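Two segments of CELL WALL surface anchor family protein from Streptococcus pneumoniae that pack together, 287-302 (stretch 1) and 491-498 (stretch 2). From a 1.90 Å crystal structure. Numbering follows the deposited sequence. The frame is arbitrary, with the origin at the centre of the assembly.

Stretch 1, residues 287-302: VEKGVADKNGKRLNDS
Stretch 2 491-498: YIWLNWRE

The most unusual feature of this contact is a pair of arginines, one from each stretch, lying against each other amid backbone carbonyls. Arg497 CD sits over one face of the Arg298 guanidinium, 3.3 Å from Arg298 CZ, and Arg298 NH2 comes within 3.9 Å of Arg497 NE. Each guanidinium has its own acceptors, although Arg298 NH2 and Arg497 NE carry like charge. Arg298 (chi1 to chi3 all m, near -66°, -88° and -78°) folds back on its own stretch: Arg298 NH2 forms a salt bridge with Glu288 OE1 (chi1 m, chi2 t) at 2.9 Å, Arg298 NH1 and NH2 donate to Lys289 O at 2.8 and 2.9 Å respectively, and Arg298 NH1 also reaches Val291 O at 3.3 Å. Arg497 (chi1 p, 82°; chi2 and chi3 t; chi4 -91°) extends from a CB directed toward stretch 1. Arg497 NH1 donates to Gly290 O, which lies near the guanidinium plane, at 3.1 Å and 156°, while Arg497 NH2 lies 2.9 Å from Glu288 O. Glu288 C and Lys289 N lie over one face of the Arg497 guanidinium. Glu288 OE1 is 4.1 Å from Arg497 NE but well out of plane, so only charge acts directly; a water connects them, accepting from Arg497 NE (2.8 Å) and donating to Glu288 OE1 (3.2 Å).

The backbones run antiparallel. Ala292 (phi/psi -147/159) and Asn495 (-130/152) form a hydrogen-bonded pair, CA to CA 5.4 Å: Ala292 N donates to Asn495 O at 3.0 Å (152°), and Asn495 N to Ala292 O at 2.9 Å (156°). Their CB atoms project from the same face of the sheet. In register, Val291 CA is 4.9 Å from Trp496 CA, and Asp293 CA is 5.1 Å from Leu494 CA. Beyond this pair, one water accepts from Arg497 N (3.0 Å) and donates to Gly290 O (2.8 Å), and another accepts from Lys294 N and donates to Trp493 O, both at 2.7 Å.

Stretch 1 is itself a hairpin. Val291 N to Leu299 O (2.9 Å), Leu299 N to Val291 O (3.0 Å) and Asp293 N to Lys297 O (2.8 Å) join its arms around a type I turn from Asp293 to Gly296, closed by Gly296 N to Asp293 O at 3.0 Å. Asp293 OD1 (chi1 p) accepts from Lys297 N at 3.0 Å. Gly296 has phi/psi 78/12, a positive phi that favours glycine. At Gly290 (108/176), a CB would clash with Leu299 O.

Apolar packing centres on Leu494 (chi1 m, chi2 t), whose CD2 lies 3.8 Å from Val291 CG2 and 4.1 Å from Leu299 CD2. Val291 (chi1 m) also places CG1 4.2 Å from Trp496 CE3 (chi1 m), although the Trp496 CB points away. Toward the turn, Ile492 CG2 (chi1 m, chi2 t) meets Asp293 CB at 3.5 Å, and Lys294 CD (chi1 m, chi2 t, chi3 and chi4 p) lies 3.7 Å from Trp493 CB (chi1 m), oblique to the ring. Together the stretches bury 727 Å², counting both sides.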

# COMPACT_ATOMS: atom_id res chain seq x y z
N VAL A 287 27.04 -45.30 4.01
CA VAL A 287 27.40 -45.49 5.43
C VAL A 287 27.39 -46.99 5.75
O VAL A 287 26.69 -47.74 5.07
CB VAL A 287 26.47 -44.78 6.44
CG1 VAL A 287 26.66 -43.26 6.32
CG2 VAL A 287 25.03 -45.23 6.23
N GLU A 288 28.18 -47.40 6.74
CA GLU A 288 28.11 -48.75 7.26
C GLU A 288 27.50 -48.80 8.64
O GLU A 288 27.66 -47.87 9.46
CB GLU A 288 29.46 -49.44 7.30
CG GLU A 288 29.99 -49.86 5.95
CD GLU A 288 31.27 -50.71 6.11
OE1 GLU A 288 31.40 -51.49 7.09
OE2 GLU A 288 32.17 -50.61 5.25
N LYS A 289 26.82 -49.92 8.89
CA LYS A 289 26.20 -50.13 10.19
C LYS A 289 26.38 -51.59 10.63
O LYS A 289 26.83 -52.41 9.83
CB LYS A 289 24.70 -49.87 10.02
CG LYS A 289 24.35 -48.43 9.77
CD LYS A 289 24.60 -47.52 10.93
CE LYS A 289 24.38 -46.10 10.41
NZ LYS A 289 24.41 -45.10 11.57
N GLY A 290 26.06 -51.88 11.89
CA GLY A 290 26.05 -53.26 12.34
C GLY A 290 27.24 -53.53 13.25
O GLY A 290 28.14 -52.68 13.51
N VAL A 291 27.20 -54.76 13.74
CA VAL A 291 28.19 -55.29 14.68
C VAL A 291 28.94 -56.43 13.99
O VAL A 291 28.94 -56.50 12.75
CB VAL A 291 27.50 -55.73 15.95
CG1 VAL A 291 27.03 -54.48 16.70
CG2 VAL A 291 26.37 -56.78 15.66
N ALA A 292 29.63 -57.26 14.75
CA ALA A 292 30.42 -58.30 14.11
C ALA A 292 30.42 -59.53 15.03
O ALA A 292 30.20 -59.39 16.23
CB ALA A 292 31.87 -57.79 13.87
N ASP A 293 30.71 -60.70 14.50
CA ASP A 293 30.88 -61.83 15.39
C ASP A 293 32.33 -61.82 15.91
O ASP A 293 33.12 -60.91 15.60
CB ASP A 293 30.53 -63.17 14.73
CG ASP A 293 31.51 -63.63 13.63
OD1 ASP A 293 32.59 -63.02 13.45
OD2 ASP A 293 31.15 -64.63 12.97
N LYS A 294 32.70 -62.80 16.72
CA LYS A 294 34.05 -62.76 17.29
C LYS A 294 35.24 -62.94 16.30
O LYS A 294 36.37 -62.66 16.69
CB LYS A 294 34.19 -63.75 18.47
CG LYS A 294 33.40 -63.33 19.74
CD LYS A 294 33.17 -64.54 20.73
CE LYS A 294 34.29 -64.87 21.76
NZ LYS A 294 34.69 -63.63 22.48
N ASN A 295 35.03 -63.42 15.07
CA ASN A 295 36.07 -63.44 14.03
C ASN A 295 36.02 -62.18 13.14
O ASN A 295 36.69 -62.14 12.10
CB ASN A 295 35.88 -64.66 13.15
CG ASN A 295 35.79 -65.93 13.94
OD1 ASN A 295 36.60 -66.15 14.84
ND2 ASN A 295 34.83 -66.80 13.61
N GLY A 296 35.21 -61.20 13.52
CA GLY A 296 34.99 -59.97 12.78
C GLY A 296 34.07 -59.98 11.55
O GLY A 296 34.01 -59.01 10.81
N LYS A 297 33.32 -61.05 11.34
CA LYS A 297 32.39 -61.14 10.24
C LYS A 297 31.19 -60.26 10.61
O LYS A 297 30.63 -60.28 11.71
CB LYS A 297 32.14 -62.62 10.04
CG LYS A 297 30.89 -63.07 9.40
CD LYS A 297 30.92 -62.96 7.95
CE LYS A 297 30.06 -64.06 7.34
NZ LYS A 297 30.25 -63.76 5.86
N ARG A 298 30.87 -59.40 9.66
CA ARG A 298 29.95 -58.29 9.92
C ARG A 298 28.49 -58.76 9.85
O ARG A 298 28.15 -59.66 9.07
CB ARG A 298 30.23 -57.19 8.89
CG ARG A 298 31.62 -56.57 9.10
CD ARG A 298 31.47 -55.45 10.10
NE ARG A 298 30.90 -54.37 9.29
CZ ARG A 298 29.67 -53.88 9.39
NH1 ARG A 298 28.78 -54.32 10.31
NH2 ARG A 298 29.36 -52.90 8.53
N LEU A 299 27.62 -58.13 10.63
CA LEU A 299 26.19 -58.47 10.55
C LEU A 299 25.37 -57.32 11.12
O LEU A 299 25.84 -56.63 12.01
CB LEU A 299 25.83 -59.76 11.29
CG LEU A 299 25.70 -59.79 12.81
CD1 LEU A 299 24.71 -60.82 13.29
CD2 LEU A 299 27.10 -60.13 13.37
N ASN A 300 24.19 -57.09 10.57
CA ASN A 300 23.35 -56.03 11.09
C ASN A 300 22.36 -56.73 12.03
O ASN A 300 21.54 -57.54 11.57
CB ASN A 300 22.62 -55.29 9.94
CG ASN A 300 21.94 -54.03 10.41
OD1 ASN A 300 21.60 -53.94 11.61
ND2 ASN A 300 21.72 -53.07 9.48
N ASP A 301 22.44 -56.43 13.33
CA ASP A 301 21.52 -57.01 14.30
C ASP A 301 20.19 -56.26 14.42
O ASP A 301 19.39 -56.59 15.29
CB ASP A 301 22.17 -57.02 15.69
CG ASP A 301 22.67 -55.65 16.12
OD1 ASP A 301 23.11 -54.76 15.32
OD2 ASP A 301 22.69 -55.48 17.34
N SER A 302 19.91 -55.29 13.56
CA SER A 302 18.65 -54.53 13.68
C SER A 302 17.46 -55.36 13.26
O SER A 302 17.49 -56.09 12.27
CB SER A 302 18.74 -53.26 12.87
OG SER A 302 17.44 -52.73 12.64
N TYR A 491 23.06 -69.24 18.64
CA TYR A 491 23.32 -67.84 18.92
C TYR A 491 24.74 -67.49 18.38
O TYR A 491 25.54 -68.39 18.13
CB TYR A 491 23.13 -67.54 20.42
CG TYR A 491 24.07 -68.28 21.35
CD1 TYR A 491 23.72 -69.53 21.89
CD2 TYR A 491 25.29 -67.73 21.71
CE1 TYR A 491 24.59 -70.21 22.76
CE2 TYR A 491 26.17 -68.41 22.55
CZ TYR A 491 25.82 -69.62 23.07
OH TYR A 491 26.77 -70.21 23.89
N ILE A 492 24.99 -66.20 18.17
CA ILE A 492 26.22 -65.65 17.68
C ILE A 492 26.62 -64.57 18.69
O ILE A 492 25.87 -63.59 18.87
CB ILE A 492 26.05 -65.00 16.25
CG1 ILE A 492 25.64 -66.07 15.22
CG2 ILE A 492 27.38 -64.26 15.89
CD1 ILE A 492 25.18 -65.48 13.83
N TRP A 493 27.75 -64.78 19.37
CA TRP A 493 28.19 -63.73 20.29
C TRP A 493 28.51 -62.47 19.53
O TRP A 493 29.20 -62.53 18.50
CB TRP A 493 29.48 -64.15 21.00
CG TRP A 493 29.33 -65.26 22.01
CD1 TRP A 493 29.96 -66.49 21.98
CD2 TRP A 493 28.52 -65.24 23.20
NE1 TRP A 493 29.58 -67.21 23.08
CE2 TRP A 493 28.70 -66.49 23.84
CE3 TRP A 493 27.66 -64.30 23.77
CZ2 TRP A 493 28.06 -66.81 25.05
CZ3 TRP A 493 27.02 -64.62 24.99
CH2 TRP A 493 27.23 -65.88 25.62
N LEU A 494 28.04 -61.32 20.03
CA LEU A 494 28.28 -60.04 19.38
C LEU A 494 29.41 -59.18 19.94
O LEU A 494 29.56 -59.05 21.18
CB LEU A 494 27.01 -59.18 19.39
CG LEU A 494 25.74 -59.82 18.82
CD1 LEU A 494 24.52 -58.95 19.08
CD2 LEU A 494 25.90 -60.22 17.31
N ASN A 495 30.12 -58.52 19.03
CA ASN A 495 31.19 -57.60 19.39
C ASN A 495 30.90 -56.33 18.60
O ASN A 495 30.28 -56.38 17.52
CB ASN A 495 32.59 -58.07 18.94
CG ASN A 495 33.22 -59.09 19.86
OD1 ASN A 495 32.71 -59.48 20.91
ND2 ASN A 495 34.41 -59.52 19.45
N TRP A 496 31.33 -55.17 19.11
CA TRP A 496 31.29 -53.95 18.25
C TRP A 496 32.28 -54.12 17.05
O TRP A 496 33.36 -54.73 17.22
CB TRP A 496 31.78 -52.73 19.08
CG TRP A 496 30.95 -52.52 20.26
CD1 TRP A 496 31.29 -52.76 21.56
CD2 TRP A 496 29.59 -52.05 20.28
NE1 TRP A 496 30.24 -52.49 22.38
CE2 TRP A 496 29.18 -52.04 21.63
CE3 TRP A 496 28.68 -51.64 19.29
CZ2 TRP A 496 27.90 -51.63 22.04
CZ3 TRP A 496 27.41 -51.24 19.69
CH2 TRP A 496 27.04 -51.23 21.05
N ARG A 497 31.94 -53.65 15.85
CA ARG A 497 32.86 -53.73 14.71
C ARG A 497 34.10 -52.83 14.90
O ARG A 497 34.04 -51.84 15.67
CB ARG A 497 32.10 -53.48 13.38
CG ARG A 497 31.84 -52.05 13.03
CD ARG A 497 31.07 -51.96 11.70
NE ARG A 497 31.05 -50.61 11.13
CZ ARG A 497 30.11 -49.71 11.37
NH1 ARG A 497 29.11 -50.02 12.21
NH2 ARG A 497 30.18 -48.49 10.83
N GLU A 498 35.21 -53.24 14.27
CA GLU A 498 36.49 -52.60 14.43
C GLU A 498 36.39 -51.06 14.40
O GLU A 498 36.95 -50.39 15.24
CB GLU A 498 37.45 -53.01 13.31
CG GLU A 498 38.88 -52.63 13.66
CD GLU A 498 39.23 -51.14 13.33
OE1 GLU A 498 38.61 -50.61 12.37
OE2 GLU A 498 40.11 -50.47 13.97
O HOH W 1 33.19 -50.23 9.40
O HOH W 2 29.39 -51.99 15.92
O HOH W 3 30.81 -64.51 17.65